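Local coordinates for aeromonas extracellular serine protease (Aeromonas sobria, PDB 3WQB), which cleaves peptide bonds after two basic residues, one of them lysine, as a calcium-binding serine protease that probably serves the bacterium as a virulence factor, at residues G80-H85 and D105-D110; A216-N221 and N333-A338; S368-D373 and L416-K421; Q476-L481 and L528-M533; A497-I502 and N536-E541. The protein carries 1 engineered substitution. All coordinates share one frame; numbering follows the deposited sequence.

Contact 1 (G80-H85 and D105-D110); sequences GLAIAH and DPTPTD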
# COMPACT_ATOMS: atom_id res chain seq x y z
N GLY A 80 -14.62 0.14 8.80
CA GLY A 80 -15.40 0.40 10.00
C GLY A 80 -14.52 0.43 11.24
O GLY A 80 -13.33 0.15 11.18
N LEU A 81 -15.13 0.81 12.36
CA LEU A 81 -14.47 0.79 13.65
C LEU A 81 -15.56 0.73 14.71
O LEU A 81 -16.40 1.63 14.78
CB LEU A 81 -13.61 2.05 13.84
CG LEU A 81 -12.99 2.31 15.23
CD1 LEU A 81 -12.25 1.11 15.80
CD2 LEU A 81 -12.09 3.55 15.19
N ALA A 82 -15.53 -0.32 15.52
CA ALA A 82 -16.49 -0.47 16.62
C ALA A 82 -16.04 0.43 17.77
O ALA A 82 -15.33 0.00 18.69
CB ALA A 82 -16.59 -1.91 17.05
N ILE A 83 -16.46 1.69 17.70
CA ILE A 83 -15.97 2.73 18.62
C ILE A 83 -16.35 2.53 20.08
O ILE A 83 -15.73 3.13 20.96
CB ILE A 83 -16.38 4.16 18.15
CG1 ILE A 83 -17.90 4.28 17.96
CG2 ILE A 83 -15.60 4.55 16.89
CD1 ILE A 83 -18.40 5.71 17.97
N ALA A 84 -17.35 1.69 20.35
CA ALA A 84 -17.73 1.38 21.72
C ALA A 84 -17.05 0.12 22.30
O ALA A 84 -17.33 -0.27 23.43
CB ALA A 84 -19.24 1.27 21.85
N HIS A 85 -16.15 -0.51 21.53
CA HIS A 85 -15.38 -1.64 22.03
C HIS A 85 -14.73 -1.28 23.36
O HIS A 85 -14.13 -0.20 23.48
CB HIS A 85 -14.27 -2.01 21.05
CG HIS A 85 -13.68 -3.37 21.29
ND1 HIS A 85 -12.87 -3.65 22.38
CD2 HIS A 85 -13.82 -4.53 20.62
CE1 HIS A 85 -12.51 -4.92 22.34
NE2 HIS A 85 -13.07 -5.47 21.28
N ASP A 105 -20.80 7.46 13.80
CA ASP A 105 -20.50 6.14 14.35
C ASP A 105 -20.21 5.14 13.24
O ASP A 105 -21.14 4.66 12.59
CB ASP A 105 -21.65 5.67 15.26
CG ASP A 105 -21.33 4.38 16.00
OD1 ASP A 105 -20.36 3.70 15.61
OD2 ASP A 105 -22.04 4.03 16.97
N PRO A 106 -18.93 4.81 13.02
CA PRO A 106 -18.55 3.91 11.94
C PRO A 106 -18.60 2.43 12.32
O PRO A 106 -17.95 1.62 11.67
CB PRO A 106 -17.11 4.35 11.63
CG PRO A 106 -16.58 4.73 12.97
CD PRO A 106 -17.75 5.38 13.69
N THR A 107 -19.38 2.08 13.34
CA THR A 107 -19.51 0.68 13.75
C THR A 107 -20.18 -0.12 12.64
O THR A 107 -21.23 0.28 12.14
CB THR A 107 -20.33 0.57 15.06
OG1 THR A 107 -19.63 1.26 16.10
CG2 THR A 107 -20.53 -0.89 15.48
N PRO A 108 -19.57 -1.25 12.22
CA PRO A 108 -20.18 -2.05 11.16
C PRO A 108 -21.47 -2.73 11.58
O PRO A 108 -21.68 -3.03 12.77
CB PRO A 108 -19.12 -3.12 10.86
CG PRO A 108 -17.90 -2.66 11.48
CD PRO A 108 -18.24 -1.75 12.60
N THR A 109 -22.32 -3.00 10.59
CA THR A 109 -23.53 -3.80 10.76
C THR A 109 -23.34 -5.22 10.26
O THR A 109 -24.17 -6.10 10.50
CB THR A 109 -24.72 -3.19 9.99
OG1 THR A 109 -24.35 -3.00 8.62
CG2 THR A 109 -25.12 -1.86 10.61
N ASP A 110 -22.25 -5.46 9.55
CA ASP A 110 -22.00 -6.77 8.97
C ASP A 110 -21.02 -7.56 9.84
O ASP A 110 -19.94 -7.07 10.14
CB ASP A 110 -21.42 -6.58 7.56
CG ASP A 110 -21.05 -7.88 6.91
OD1 ASP A 110 -21.96 -8.62 6.47
OD2 ASP A 110 -19.84 -8.16 6.81
O HOH W 1 -19.31 0.45 18.60

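Contact 2 (A216-N221 and N333-A338); sequences AGNGFN and NGTASA. Engineered in segment 333-338: Ala336 (natural residue Ser).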
# COMPACT_ATOMS: atom_id res chain seq x y z
N ALA A 216 1.18 -2.88 1.21
CA ALA A 216 1.73 -3.26 -0.09
C ALA A 216 0.81 -4.14 -0.93
O ALA A 216 0.94 -4.18 -2.14
CB ALA A 216 3.05 -3.95 0.08
N GLY A 217 -0.09 -4.86 -0.26
CA GLY A 217 -0.86 -5.93 -0.91
C GLY A 217 -0.44 -7.31 -0.44
O GLY A 217 0.66 -7.49 0.11
N ASN A 218 -1.33 -8.28 -0.67
CA ASN A 218 -1.15 -9.67 -0.27
C ASN A 218 -1.12 -10.57 -1.49
O ASN A 218 -1.69 -11.67 -1.46
CB ASN A 218 -2.30 -10.12 0.63
CG ASN A 218 -2.41 -9.29 1.89
OD1 ASN A 218 -1.43 -8.70 2.36
ND2 ASN A 218 -3.60 -9.28 2.46
N GLY A 219 -0.44 -10.12 -2.54
CA GLY A 219 -0.50 -10.81 -3.83
C GLY A 219 0.75 -11.52 -4.27
O GLY A 219 0.97 -11.68 -5.47
N PHE A 220 1.59 -11.98 -3.34
CA PHE A 220 2.74 -12.77 -3.80
C PHE A 220 2.31 -13.94 -4.68
O PHE A 220 2.97 -14.22 -5.67
CB PHE A 220 3.64 -13.27 -2.66
CG PHE A 220 5.04 -13.54 -3.12
CD1 PHE A 220 5.38 -14.77 -3.69
CD2 PHE A 220 6.01 -12.54 -3.03
CE1 PHE A 220 6.68 -15.00 -4.16
CE2 PHE A 220 7.31 -12.77 -3.48
CZ PHE A 220 7.64 -14.00 -4.05
N ASN A 221 1.19 -14.57 -4.33
CA ASN A 221 0.72 -15.76 -5.02
C ASN A 221 -0.60 -15.59 -5.76
O ASN A 221 -0.80 -16.14 -6.84
CB ASN A 221 0.62 -16.92 -4.02
CG ASN A 221 1.93 -17.22 -3.33
OD1 ASN A 221 2.04 -17.13 -2.10
ND2 ASN A 221 2.94 -17.55 -4.11
N ASN A 333 -4.39 -10.43 10.02
CA ASN A 333 -3.13 -10.67 9.33
C ASN A 333 -2.96 -9.70 8.16
O ASN A 333 -3.64 -8.67 8.08
CB ASN A 333 -3.07 -12.12 8.85
CG ASN A 333 -4.07 -12.40 7.75
OD1 ASN A 333 -4.93 -11.57 7.44
ND2 ASN A 333 -3.96 -13.58 7.12
N GLY A 334 -2.04 -10.02 7.26
CA GLY A 334 -1.92 -9.30 6.01
C GLY A 334 -1.01 -8.09 6.07
O GLY A 334 -0.52 -7.69 7.13
N THR A 335 -0.77 -7.52 4.90
CA THR A 335 -0.16 -6.20 4.88
C THR A 335 -1.10 -5.21 5.57
O THR A 335 -0.65 -4.15 6.00
CB THR A 335 0.29 -5.77 3.48
OG1 THR A 335 -0.80 -5.85 2.55
CG2 THR A 335 1.46 -6.61 3.00
N ALA A 336 -2.38 -5.57 5.71
CA ALA A 336 -3.30 -4.75 6.53
C ALA A 336 -2.98 -4.77 8.02
O ALA A 336 -3.53 -3.96 8.76
CB ALA A 336 -4.72 -5.18 6.38
N SER A 337 -2.13 -5.70 8.45
CA SER A 337 -1.60 -5.73 9.82
C SER A 337 -0.21 -5.09 9.90
O SER A 337 0.13 -4.48 10.90
CB SER A 337 -1.56 -7.16 10.34
OG SER A 337 -2.87 -7.62 10.62
N ALA A 338 0.59 -5.25 8.84
CA ALA A 338 1.88 -4.56 8.76
C ALA A 338 1.69 -3.05 8.80
O ALA A 338 2.49 -2.32 9.39
CB ALA A 338 2.61 -4.98 7.52

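Contact 3 (S368-D373 and L416-K421); sequences SATRVD and LIDVNK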
# COMPACT_ATOMS: atom_id res chain seq x y z
N SER A 368 17.52 2.56 11.22
CA SER A 368 17.51 1.68 12.40
C SER A 368 16.91 0.29 12.13
O SER A 368 16.91 -0.56 13.01
CB SER A 368 16.76 2.35 13.55
OG SER A 368 15.39 2.56 13.22
N ALA A 369 16.37 0.08 10.93
CA ALA A 369 15.67 -1.17 10.62
C ALA A 369 16.61 -2.38 10.62
O ALA A 369 17.80 -2.27 10.33
CB ALA A 369 14.92 -1.04 9.30
N THR A 370 16.05 -3.54 10.96
CA THR A 370 16.81 -4.78 11.11
C THR A 370 16.86 -5.54 9.79
O THR A 370 15.83 -5.73 9.13
CB THR A 370 16.17 -5.67 12.20
OG1 THR A 370 16.03 -4.92 13.41
CG2 THR A 370 16.99 -6.94 12.47
N ARG A 371 18.06 -5.95 9.41
CA ARG A 371 18.25 -6.72 8.18
C ARG A 371 17.90 -8.20 8.39
O ARG A 371 18.77 -9.08 8.45
CB ARG A 371 19.69 -6.54 7.66
CG ARG A 371 19.90 -6.99 6.21
CD ARG A 371 21.14 -6.37 5.54
NE ARG A 371 22.30 -6.26 6.42
CZ ARG A 371 23.37 -7.06 6.40
NH1 ARG A 371 23.46 -8.06 5.52
NH2 ARG A 371 24.36 -6.86 7.25
N VAL A 372 16.60 -8.47 8.53
CA VAL A 372 16.12 -9.83 8.71
C VAL A 372 16.34 -10.64 7.44
O VAL A 372 16.46 -10.08 6.34
CB VAL A 372 14.62 -9.84 9.06
CG1 VAL A 372 14.39 -9.35 10.48
CG2 VAL A 372 13.82 -9.03 8.04
N ASP A 373 16.39 -11.97 7.58
CA ASP A 373 16.48 -12.86 6.44
C ASP A 373 17.63 -12.43 5.53
O ASP A 373 17.47 -12.28 4.31
CB ASP A 373 15.14 -12.86 5.68
CG ASP A 373 15.01 -14.01 4.69
OD1 ASP A 373 15.81 -14.97 4.74
OD2 ASP A 373 14.09 -13.94 3.86
N LEU A 416 13.11 -4.75 8.91
CA LEU A 416 12.06 -4.83 9.91
C LEU A 416 12.18 -3.69 10.92
O LEU A 416 13.26 -3.43 11.46
CB LEU A 416 12.13 -6.18 10.63
CG LEU A 416 11.27 -6.40 11.87
CD1 LEU A 416 9.79 -6.31 11.53
CD2 LEU A 416 11.60 -7.73 12.53
N ILE A 417 11.07 -3.02 11.17
CA ILE A 417 11.03 -1.94 12.16
C ILE A 417 11.70 -2.34 13.48
O ILE A 417 11.45 -3.43 14.01
CB ILE A 417 9.59 -1.52 12.42
CG1 ILE A 417 9.02 -0.85 11.16
CG2 ILE A 417 9.50 -0.59 13.63
CD1 ILE A 417 7.54 -0.48 11.26
N ASP A 418 12.54 -1.45 13.99
CA ASP A 418 13.17 -1.60 15.30
C ASP A 418 12.91 -0.30 16.04
O ASP A 418 13.64 0.67 15.89
CB ASP A 418 14.67 -1.85 15.13
CG ASP A 418 15.40 -2.09 16.45
OD1 ASP A 418 14.90 -1.68 17.52
OD2 ASP A 418 16.52 -2.65 16.39
N VAL A 419 11.83 -0.27 16.82
CA VAL A 419 11.42 0.98 17.47
C VAL A 419 12.46 1.47 18.47
O VAL A 419 12.75 2.68 18.54
CB VAL A 419 10.05 0.82 18.17
CG1 VAL A 419 9.77 1.99 19.13
CG2 VAL A 419 8.93 0.69 17.14
N ASN A 420 13.02 0.55 19.26
CA ASN A 420 14.01 0.95 20.26
C ASN A 420 15.21 1.63 19.62
O ASN A 420 15.68 2.66 20.12
CB ASN A 420 14.52 -0.27 21.03
CG ASN A 420 13.46 -0.92 21.89
OD1 ASN A 420 12.39 -0.37 22.15
ND2 ASN A 420 13.78 -2.13 22.35
N LYS A 421 15.70 1.06 18.52
CA LYS A 421 16.87 1.62 17.84
C LYS A 421 16.53 2.94 17.16
O LYS A 421 17.33 3.88 17.18
CB LYS A 421 17.49 0.63 16.86
CG LYS A 421 18.84 1.05 16.30
CD LYS A 421 19.46 -0.05 15.47
CE LYS A 421 20.74 0.46 14.82
NZ LYS A 421 21.41 -0.62 14.05
O HOH W 2 13.31 0.88 12.41
O HOH W 3 17.74 -2.96 14.00

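Contact 4 (Q476-L481 and L528-M533); sequences QVMVSL and LRDMRM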
# COMPACT_ATOMS: atom_id res chain seq x y z
N GLN A 476 10.87 8.48 -8.75
CA GLN A 476 9.69 8.05 -9.48
C GLN A 476 10.02 7.99 -10.95
O GLN A 476 10.78 8.83 -11.47
CB GLN A 476 8.53 9.00 -9.26
CG GLN A 476 8.01 9.04 -7.84
CD GLN A 476 7.05 10.18 -7.62
OE1 GLN A 476 7.33 11.32 -8.00
NE2 GLN A 476 5.91 9.89 -6.98
N VAL A 477 9.45 7.00 -11.61
CA VAL A 477 9.58 6.82 -13.05
C VAL A 477 8.19 6.60 -13.64
O VAL A 477 7.37 5.89 -13.05
CB VAL A 477 10.51 5.61 -13.37
CG1 VAL A 477 10.40 5.14 -14.80
CG2 VAL A 477 11.96 5.95 -13.06
N MET A 478 7.92 7.24 -14.77
CA MET A 478 6.74 6.87 -15.57
C MET A 478 7.25 6.24 -16.85
O MET A 478 8.25 6.68 -17.40
CB MET A 478 5.88 8.09 -15.89
CG MET A 478 5.16 8.63 -14.66
SD MET A 478 4.05 9.98 -15.08
CE MET A 478 5.19 11.25 -15.63
N VAL A 479 6.57 5.18 -17.29
CA VAL A 479 6.97 4.46 -18.52
C VAL A 479 5.79 4.32 -19.48
O VAL A 479 4.66 4.03 -19.06
CB VAL A 479 7.58 3.05 -18.22
CG1 VAL A 479 7.96 2.33 -19.52
CG2 VAL A 479 8.79 3.17 -17.33
N SER A 480 6.08 4.55 -20.76
CA SER A 480 5.13 4.28 -21.83
C SER A 480 5.81 3.38 -22.85
O SER A 480 6.94 3.65 -23.27
CB SER A 480 4.67 5.58 -22.50
OG SER A 480 3.97 6.37 -21.55
N LEU A 481 5.14 2.29 -23.20
CA LEU A 481 5.66 1.33 -24.16
C LEU A 481 4.51 0.51 -24.75
O LEU A 481 3.43 0.43 -24.16
CB LEU A 481 6.73 0.42 -23.52
CG LEU A 481 6.36 -0.48 -22.33
CD1 LEU A 481 5.67 -1.76 -22.80
CD2 LEU A 481 7.62 -0.82 -21.55
N LEU A 528 2.02 0.00 -21.73
CA LEU A 528 2.03 0.91 -20.59
C LEU A 528 1.85 2.33 -21.09
O LEU A 528 2.40 2.69 -22.12
CB LEU A 528 3.36 0.82 -19.84
CG LEU A 528 3.81 -0.55 -19.32
CD1 LEU A 528 5.10 -0.41 -18.54
CD2 LEU A 528 2.73 -1.20 -18.47
N ARG A 529 1.06 3.11 -20.35
CA ARG A 529 0.85 4.52 -20.67
C ARG A 529 1.02 5.32 -19.38
O ARG A 529 0.14 5.31 -18.51
CB ARG A 529 -0.55 4.76 -21.27
CG ARG A 529 -0.77 4.18 -22.68
CD ARG A 529 0.21 4.78 -23.69
NE ARG A 529 -0.01 4.32 -25.06
CZ ARG A 529 0.53 3.23 -25.59
NH1 ARG A 529 1.34 2.45 -24.86
NH2 ARG A 529 0.28 2.90 -26.84
N ASP A 530 2.18 5.97 -19.24
CA ASP A 530 2.53 6.71 -18.01
C ASP A 530 2.32 5.86 -16.76
O ASP A 530 1.77 6.33 -15.75
CB ASP A 530 1.74 8.03 -17.89
CG ASP A 530 2.13 9.07 -18.94
OD1 ASP A 530 3.25 9.02 -19.47
OD2 ASP A 530 1.28 9.95 -19.20
N MET A 531 2.73 4.60 -16.82
CA MET A 531 2.66 3.77 -15.63
C MET A 531 3.75 4.21 -14.67
O MET A 531 4.92 4.27 -15.04
CB MET A 531 2.82 2.29 -15.95
CG MET A 531 2.62 1.45 -14.70
SD MET A 531 2.90 -0.29 -14.92
CE MET A 531 3.55 -0.72 -13.32
N ARG A 532 3.36 4.51 -13.43
CA ARG A 532 4.30 5.05 -12.45
C ARG A 532 4.86 3.96 -11.54
O ARG A 532 4.13 3.03 -11.13
CB ARG A 532 3.66 6.16 -11.62
CG ARG A 532 4.66 6.99 -10.83
CD ARG A 532 4.01 8.12 -10.08
NE ARG A 532 2.99 7.61 -9.18
CZ ARG A 532 2.06 8.34 -8.58
NH1 ARG A 532 2.01 9.65 -8.79
NH2 ARG A 532 1.17 7.77 -7.79
N MET A 533 6.16 4.07 -11.26
CA MET A 533 6.83 3.18 -10.32
C MET A 533 7.74 4.02 -9.43
O MET A 533 8.21 5.09 -9.84
CB MET A 533 7.65 2.13 -11.06
CG MET A 533 6.80 1.17 -11.88
SD MET A 533 7.66 0.44 -13.29
CE MET A 533 7.65 1.82 -14.42
O HOH W 4 5.59 7.63 -19.68

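Contact 5 (A497-I502 and N536-E541); sequences AGTRSI and NKFYGE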
# COMPACT_ATOMS: atom_id res chain seq x y z
N ALA A 497 25.78 6.08 -9.68
CA ALA A 497 26.74 5.24 -8.95
C ALA A 497 26.83 3.81 -9.47
O ALA A 497 27.71 3.05 -9.06
CB ALA A 497 26.38 5.23 -7.48
N GLY A 498 25.90 3.44 -10.36
CA GLY A 498 25.85 2.10 -10.91
C GLY A 498 24.92 1.20 -10.12
O GLY A 498 24.78 0.02 -10.44
N THR A 499 24.30 1.73 -9.08
CA THR A 499 23.32 0.97 -8.29
C THR A 499 22.10 0.61 -9.13
O THR A 499 21.62 1.43 -9.92
CB THR A 499 22.88 1.81 -7.08
OG1 THR A 499 24.04 2.29 -6.40
CG2 THR A 499 22.01 1.00 -6.11
N ARG A 500 21.59 -0.60 -8.97
CA ARG A 500 20.46 -1.05 -9.77
C ARG A 500 19.23 -1.31 -8.91
O ARG A 500 19.36 -1.72 -7.74
CB ARG A 500 20.82 -2.34 -10.51
CG ARG A 500 22.01 -2.19 -11.45
CD ARG A 500 22.42 -3.55 -11.99
NE ARG A 500 21.45 -4.08 -12.94
CZ ARG A 500 21.42 -3.78 -14.23
NH1 ARG A 500 22.34 -2.98 -14.77
NH2 ARG A 500 20.50 -4.32 -15.01
N SER A 501 18.05 -1.09 -9.49
CA SER A 501 16.79 -1.37 -8.79
C SER A 501 15.77 -1.89 -9.78
O SER A 501 15.47 -1.21 -10.78
CB SER A 501 16.27 -0.08 -8.16
OG SER A 501 15.04 -0.30 -7.47
N ILE A 502 15.24 -3.08 -9.53
CA ILE A 502 14.19 -3.63 -10.37
C ILE A 502 12.86 -2.97 -9.99
O ILE A 502 12.34 -3.16 -8.89
CB ILE A 502 14.13 -5.17 -10.27
CG1 ILE A 502 15.41 -5.76 -10.86
CG2 ILE A 502 12.87 -5.71 -10.94
CD1 ILE A 502 15.66 -7.23 -10.54
N ASN A 536 12.97 2.99 -3.64
CA ASN A 536 13.64 3.47 -2.44
C ASN A 536 15.12 3.07 -2.39
O ASN A 536 15.85 3.46 -1.46
CB ASN A 536 12.93 2.93 -1.20
CG ASN A 536 11.56 3.55 -1.01
OD1 ASN A 536 11.41 4.77 -1.11
ND2 ASN A 536 10.56 2.72 -0.71
N LYS A 537 15.55 2.27 -3.36
CA LYS A 537 16.89 1.68 -3.35
C LYS A 537 18.04 2.67 -3.28
O LYS A 537 19.13 2.34 -2.80
CB LYS A 537 17.05 0.76 -4.56
CG LYS A 537 18.44 0.19 -4.79
CD LYS A 537 18.86 -0.77 -3.68
CE LYS A 537 20.24 -1.35 -3.95
NZ LYS A 537 20.27 -2.24 -5.14
N PHE A 538 17.80 3.89 -3.76
CA PHE A 538 18.87 4.87 -3.96
C PHE A 538 19.00 5.87 -2.81
O PHE A 538 19.73 6.85 -2.91
CB PHE A 538 18.67 5.58 -5.30
CG PHE A 538 18.45 4.65 -6.44
CD1 PHE A 538 19.51 3.93 -6.98
CD2 PHE A 538 17.18 4.47 -6.99
CE1 PHE A 538 19.31 3.05 -8.04
CE2 PHE A 538 16.97 3.58 -8.05
CZ PHE A 538 18.04 2.88 -8.57
N TYR A 539 18.31 5.60 -1.71
CA TYR A 539 18.28 6.50 -0.57
C TYR A 539 19.68 6.86 -0.11
O TYR A 539 20.48 6.00 0.27
CB TYR A 539 17.51 5.83 0.57
CG TYR A 539 17.14 6.76 1.70
CD1 TYR A 539 15.89 7.38 1.73
CD2 TYR A 539 18.03 7.03 2.74
CE1 TYR A 539 15.54 8.23 2.76
CE2 TYR A 539 17.69 7.89 3.79
CZ TYR A 539 16.44 8.48 3.79
OH TYR A 539 16.08 9.33 4.81
N GLY A 540 19.97 8.17 -0.11
CA GLY A 540 21.24 8.68 0.37
C GLY A 540 22.28 8.93 -0.70
O GLY A 540 23.27 9.60 -0.45
N GLU A 541 22.08 8.37 -1.89
CA GLU A 541 23.02 8.56 -3.01
C GLU A 541 22.95 9.97 -3.59
O GLU A 541 21.95 10.66 -3.43
CB GLU A 541 22.74 7.54 -4.12
CG GLU A 541 23.07 6.10 -3.75
CD GLU A 541 23.08 5.15 -4.92
OE1 GLU A 541 22.86 5.56 -6.08
OE2 GLU A 541 23.29 3.94 -4.67
O HOH W 5 23.96 7.66 -7.61

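Contact 1 (G80-H85 and D105-D110)
Leu81 and Pro106 join two parts of a single long loop of the subtilisin domain, the excursion between strand 73-77 and helix 115-124. Residues 82-85 of this loop form a type I beta turn, and Asp105 starts an Asx turn. Among backbone interactions, the hydrogen bond across the contact runs from Leu81 N to Pro106 O at 3.0 Å. It is straight at the hydrogen (164°), yet the donor stands above the carbonyl plane. Thr107 CA answers with a CA-H...O contact to Leu81 O at 3.4 Å. Gly80, which has no side chain, lets its CA come to 3.3 Å from Pro106 O, close beside the Pro108 ring.

Apolar contacts gather on the Pro106 ring. Leu81 CB packs on its CG, and Ile83 crosses it at about a right angle, CG2 lying 3.9 Å from Pro106 CD. A carbon-oxygen contact adds to these: Ile83 CG1, set between the backbone N and the carbonyl carbon (chi1 56°), approaches Asp105 OD1 to 3.5 Å. Beyond the two segments, Pro108 touches Thr113 and its side chain lies near that of Leu298, a calcium-binding residue.

The polar group is built on Asp105 OD1, which accepts from Thr107 N on its anti side and from Thr107 OG1 on its syn lone pair. A water then bridges the segments: it accepts from Ala84 N at 2.9 Å and donates to Thr107 OG1 at 2.6 Å.

Contact 2 (A216-N221 and N333-A338)
Thr335 meets Asn218 and Gly217 where the loop after strand 211-215 faces the start of helix 335-352 of the subtilisin fold. This helix carries the predicted charge-relay serine position, here the engineered Ala336.

The tight part surrounds the Thr335 side chain. Its OG1 lies between the backbone N and the carbonyl carbon (chi1 55°), where it donates to Asn218 OD1 at 2.9 Å and accepts from Gly217 N at 3.1 Å. The second bond is bent, with 136° at the hydrogen. Thr335 N also donates to Asn218 OD1, at 2.9 Å and nearly straight (174°). The amide oxygen thus takes the backbone N-H in its plane, on a lone pair, and the hydroxyl from above that plane. Thr335 CG2 lies 3.1 Å from Gly217 O, while its approach to Ala216 CB is an ordinary 4.3 Å.

Within the two segments the looser side is Asn218 ND2, which meets Gly334 CA at 3.9 Å. Its hydrogen bond goes instead to the backbone of another protein's chain, which also packs a basic side chain on Thr335 and Ala336.

Two donors on OD1 should fix the rotation of the amide and turn ND2 toward that bound chain. This is consistent with the oxyanion-hole role of the corresponding asparagine in subtilisin-like proteases.

Contact 3 (S368-D373 and L416-K421)
An isolated antiparallel beta bridge pairs Thr370 with Leu416, two residues before Asp418, the N-cap of helix 419-426. Thr370 N donates to Leu416 O at 2.8 Å, nearly straight at 175°, and Leu416 N returns a bond to Thr370 O at 2.9 Å. Beside the bridge, Val372 CG1 packs on Leu416 CD2 at 3.8 Å, the two side chains crossing at about a right angle.

Asp418 CG is anti to the backbone N (chi1 -177°), and the carboxylate it carries caps the helix: OD1 accepts from Lys421 N at 3.0 Å, from above the carboxylate plane, and also from Asn58 ND2. Ile417, pointing away from segment 368-373, packs on strand 277-282 and helix 335-352 of the subtilisin domain.

The bridge joins the loop after helix 358-368 to the lead-in of helix 419-426, and further contacts extend the join. Asp418 CB touches Ser368 O at 3.3 Å. A water donates to Ser368 O and Asp418 OD2 and accepts from Thr370 OG1, which is also bonded to Arg18. The extended Lys421 chain packs on Ser368, its CG 3.7 Å from Ser368 CB and its CD 3.6 Å from Ser368 O.

Contact 4 (Q476-L481 and L528-M533)
Leu528 pairs with Leu481 by two backbone bonds, one of them Leu528 N to Leu481 O at 2.8 Å. Their side chains lie side by side and point the same way, with Leu528 CD1 3.9 Å from Leu481 CD2. Leu528 O is gripped from opposite faces of its plane, by Leu481 N and by NH1 of Arg529. That same NH1 makes a weak bond to Leu481 O at 3.0 Å, while NH2 forms a salt bridge with Asp482.

Asp530, with phi at +50°, shares Val479 with Met531, which makes a G1 beta bulge. Its N bonds to Ser480 OG at 2.9 Å, and a water links that hydroxyl to Asp530 OD1. Met531 O accepts from Val479 N at 2.9 Å. Arg532 lies beside Gln476, guanidinium and amide planes 12° apart and Arg532 CD 4.0 Å from Gln476 NE2. Both reach the peptidase part of the chain, Arg532 through Asp197 and Pro248, and both through Ser251. Met533 N bonds to Val477 O at 2.8 Å, and its side chain, on the face of Val477 and Val479, presses CE against Val479 CG2 at a tight 3.4 Å.

The N-to-C directions of 476-481 and 531-533 are 150° apart. Hydrogen-bonded and non-hydrogen-bonded pairs alternate from Val477-Met533 to Val479-Met531, and the bulge shifts the register before Leu481-Leu528: a bulged antiparallel ladder in the beta sandwich of the proprotein convertase P-domain.

Contact 5 (A497-I502 and N536-E541)
Lys537, Phe538 and Glu541 reach across to Thr499, Arg500 and Ser501 from two overlapping beta turns, type I over 536-539 and type II over 538-541. They cover the edge strand 500-502 of a P-domain sheet and the residues leading into it.

Lys537 sets off with CG anti to the backbone N; chi2 (66°) then turns CD aside and chi4 (-67°) places NZ, which donates to Arg500 O at 2.8 Å, almost along the C=O axis. The ammonium has a second partner, Glu400, in a salt bridge. On the way, Lys537 CE passes Thr499 CG2 at 3.6 Å, the two side chains crossing obliquely.

Phe538 presents its edge to the Thr499 carbonyl: CE1 lies 3.4 Å from Thr499 O, near the ring plane. Its CZ touches Ser501 CB at 3.5 Å, from an oblique direction. Phe538 also packs on Val472 and Leu493.

Glu541 is extended beyond CG and meets Thr499 tip to tip. Thr499 OG1 donates to Glu541 OE2 at a short 2.5 Å, on the syn side and 17° out of the carboxylate plane. OE2 accepts from Ala403 N as well. The other carboxylate oxygen, Glu541 OE1, accepts from Ser495 OG and receives a hydrogen bond at 2.8 Å from a water that accepts from Ala497 N at 3.2 Å.

Along the chain contacts 1, 2 and 3 follow in series, whereas contacts 4 and 5 interleave. Contacts 1 and 2 lie in the subtilisin domain, centres about 23 Å apart, contact 1 out beside a calcium site. Contact 2 holds the start of helix 335-352, and Ile417 and Val419 of contact 3, centred about 19 Å away, pack on the same helix. Contacts 4 and 5, centres about 18 Å apart, build the P-domain and are joined by strand 527-535, whose residues 528-533 are in contact 4 and whose following loop, 536-541, is in contact 5. Contacts 1 and 5 lie on opposite sides of the chain's centre. Gln476 and Arg532 of contact 4 reach peptidase residues, tying the two domains together.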